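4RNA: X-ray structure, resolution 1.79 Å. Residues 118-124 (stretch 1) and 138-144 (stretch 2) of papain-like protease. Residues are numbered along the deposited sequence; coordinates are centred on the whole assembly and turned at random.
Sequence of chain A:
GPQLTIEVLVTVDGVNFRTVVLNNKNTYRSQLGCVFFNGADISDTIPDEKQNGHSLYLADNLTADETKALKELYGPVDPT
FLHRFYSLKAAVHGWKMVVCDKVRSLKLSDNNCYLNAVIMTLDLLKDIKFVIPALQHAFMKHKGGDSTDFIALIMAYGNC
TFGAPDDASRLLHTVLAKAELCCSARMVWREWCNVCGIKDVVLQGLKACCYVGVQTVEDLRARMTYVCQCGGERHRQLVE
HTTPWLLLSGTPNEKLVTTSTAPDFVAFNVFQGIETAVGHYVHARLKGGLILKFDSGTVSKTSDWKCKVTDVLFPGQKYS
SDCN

Stretch 1, residues 118-124: VIMTLDL
Stretch 2 138-144: AFMKHKG

Both stretches are largely helical. Stretch 1 enters as a helix that begins earlier in the chain and includes V118 to T121. Its backbone is held by L122 N to V118 O at 2.9 Å and D123 N to I119 O at 2.8 Å. L124 N then bonds T121 O at 3.0 Å, and L124 sits at phi/psi -95/-8. Stretch 2 is helical over 138-143, with phi from -66 to -53 and psi from -52 to -36. The nearest CA atoms across the contact belong to D123 and K143, 8.2 Å apart. The contact is small, burying 219 Å² in total, and side chains of stretch 2 provide its side of it.

A138 is out of reach, but its O accepts H142 N at 2.8 Å. F139 has chi1 -166° (t) and chi2 33°. Its CA-to-CB bond points sideways, yet the ring end comes nearer to stretch 1. F139 CZ lies 4.3 Å from L122 O, which sits at the ring edge, near its plane. F139 CE1 is 4.4 Å from D123 OD1. F139 O takes K143 N at 2.8 Å. L122 points toward stretch 2, with chi1 -68° (m) and chi2 168° (t).

M140 and K141 do not touch stretch 1. M140 O accepts G144 N at 2.9 Å.

H142 points toward stretch 1, with chi1 159° (t) and chi2 74°. H142 NE2 donates to D123 OD1 at 2.7 Å, with an N-H...acceptor angle of 148°. A second, weak bond runs from H142 NE2 to D123 OD2 at 3.2 Å and 147°. The carboxylate is thus engaged through both oxygens, unequally. D123 OD1 lies near the plane of the imidazole, as suits an in-plane N-H donor. D123 starts sideways, and chi1 -80° (m) with chi2 -17° bring its end nearer. H142 CE1 also packs 3.5 Å from I119 CG2; I119 has chi1 -70° (m) and chi2 153° (t). H142 ND1 is hydrogen-bonded elsewhere in the structure.

K143 also leaves its backbone sideways. Its chi angles are -71° (m), -57° (m), -162° (t) and 175° (t), which carry the amine to stretch 1. K143 NZ forms a salt bridge with D123 OD1 at 3.6 Å, so this oxygen serves both H142 and K143. K143 NZ is 3.5 Å from D123 O, but the angle is too poor for a hydrogen bond. A water links the stretches instead: it donates to L122 O at 2.7 Å and accepts from K143 NZ at 3.1 Å.

G144 follows the helix at phi/psi -76/3 and makes no contact.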

# COMPACT_ATOMS: atom_id res chain seq x y z
N VAL A 118 -12.65 2.01 -10.08
CA VAL A 118 -12.53 2.85 -8.90
C VAL A 118 -13.03 4.29 -9.13
O VAL A 118 -13.78 4.82 -8.30
CB VAL A 118 -11.04 2.94 -8.46
CG1 VAL A 118 -10.84 4.07 -7.44
CG2 VAL A 118 -10.60 1.62 -7.88
N ILE A 119 -12.58 4.93 -10.20
CA ILE A 119 -12.89 6.36 -10.43
C ILE A 119 -14.40 6.59 -10.73
O ILE A 119 -15.05 7.48 -10.16
CB ILE A 119 -11.98 6.93 -11.58
CG1 ILE A 119 -10.51 7.04 -11.11
CG2 ILE A 119 -12.44 8.30 -12.08
CD1 ILE A 119 -9.57 6.93 -12.29
N MET A 120 -14.98 5.75 -11.54
CA MET A 120 -16.44 5.83 -11.84
C MET A 120 -17.31 5.55 -10.65
O MET A 120 -18.38 6.10 -10.60
CB MET A 120 -16.81 4.82 -12.95
CG MET A 120 -16.15 5.26 -14.22
SD MET A 120 -16.79 4.39 -15.69
CE MET A 120 -18.38 5.20 -15.78
N THR A 121 -16.81 4.75 -9.68
CA THR A 121 -17.56 4.50 -8.46
C THR A 121 -17.42 5.74 -7.56
O THR A 121 -18.45 6.25 -7.02
CB THR A 121 -17.05 3.25 -7.70
OG1 THR A 121 -17.24 2.09 -8.48
CG2 THR A 121 -17.84 3.05 -6.35
N LEU A 122 -16.18 6.26 -7.42
CA LEU A 122 -16.00 7.46 -6.52
C LEU A 122 -16.76 8.65 -7.07
O LEU A 122 -17.24 9.49 -6.35
CB LEU A 122 -14.49 7.90 -6.43
CG LEU A 122 -13.53 6.93 -5.72
CD1 LEU A 122 -12.09 7.40 -6.02
CD2 LEU A 122 -13.88 6.97 -4.20
N ASP A 123 -16.87 8.76 -8.38
CA ASP A 123 -17.65 9.83 -9.00
C ASP A 123 -19.16 9.87 -8.61
O ASP A 123 -19.80 10.91 -8.82
CB ASP A 123 -17.52 9.78 -10.54
CG ASP A 123 -16.18 10.43 -11.05
OD1 ASP A 123 -15.54 11.17 -10.29
OD2 ASP A 123 -15.81 10.17 -12.25
N LEU A 124 -19.71 8.78 -8.04
CA LEU A 124 -21.13 8.73 -7.73
C LEU A 124 -21.30 9.14 -6.29
O LEU A 124 -22.41 9.27 -5.84
CB LEU A 124 -21.71 7.33 -7.90
CG LEU A 124 -21.69 6.97 -9.41
CD1 LEU A 124 -22.14 5.51 -9.66
CD2 LEU A 124 -22.56 7.96 -10.17
N ALA A 138 -6.73 17.56 -5.98
CA ALA A 138 -6.74 16.80 -7.28
C ALA A 138 -8.15 16.30 -7.69
O ALA A 138 -8.41 16.05 -8.93
CB ALA A 138 -5.80 15.58 -7.19
N PHE A 139 -8.93 15.91 -6.69
CA PHE A 139 -10.31 15.45 -6.83
C PHE A 139 -11.13 16.57 -7.50
O PHE A 139 -11.82 16.32 -8.48
CB PHE A 139 -10.94 15.16 -5.46
CG PHE A 139 -12.22 14.38 -5.56
CD1 PHE A 139 -12.40 13.42 -6.58
CD2 PHE A 139 -13.23 14.57 -4.63
CE1 PHE A 139 -13.61 12.69 -6.66
CE2 PHE A 139 -14.43 13.82 -4.69
CZ PHE A 139 -14.61 12.89 -5.69
N MET A 140 -11.06 17.80 -6.95
CA MET A 140 -11.67 19.00 -7.64
C MET A 140 -11.24 19.21 -9.10
O MET A 140 -12.10 19.45 -9.96
CB MET A 140 -11.47 20.26 -6.82
CG MET A 140 -12.02 20.09 -5.41
SD MET A 140 -13.82 19.75 -5.39
CE MET A 140 -14.09 17.97 -5.45
N LYS A 141 -9.94 19.08 -9.38
CA LYS A 141 -9.44 19.22 -10.75
C LYS A 141 -10.04 18.12 -11.60
O LYS A 141 -10.35 18.34 -12.81
CB LYS A 141 -7.89 19.14 -10.84
CG LYS A 141 -7.14 20.32 -10.28
CD LYS A 141 -5.89 20.51 -11.10
CE LYS A 141 -4.77 19.64 -10.60
NZ LYS A 141 -3.61 19.67 -11.56
N HIS A 142 -10.12 16.90 -11.03
CA HIS A 142 -10.69 15.77 -11.75
C HIS A 142 -12.15 16.11 -12.06
O HIS A 142 -12.62 15.90 -13.15
CB HIS A 142 -10.56 14.44 -10.91
CG HIS A 142 -11.56 13.34 -11.33
ND1 HIS A 142 -11.41 12.62 -12.47
CD2 HIS A 142 -12.75 12.90 -10.73
CE1 HIS A 142 -12.44 11.76 -12.60
NE2 HIS A 142 -13.26 11.94 -11.53
N LYS A 143 -12.87 16.62 -11.08
CA LYS A 143 -14.32 16.93 -11.31
C LYS A 143 -14.45 17.97 -12.43
O LYS A 143 -15.40 17.96 -13.19
CB LYS A 143 -15.00 17.50 -10.07
CG LYS A 143 -15.25 16.54 -8.90
CD LYS A 143 -16.08 15.34 -9.33
CE LYS A 143 -16.68 14.65 -8.11
NZ LYS A 143 -17.59 13.55 -8.55
N GLY A 144 -13.49 18.90 -12.47
CA GLY A 144 -13.39 19.92 -13.51
C GLY A 144 -12.86 19.42 -14.83
O GLY A 144 -12.67 20.20 -15.76
O HOH W 1 -17.94 12.08 -5.85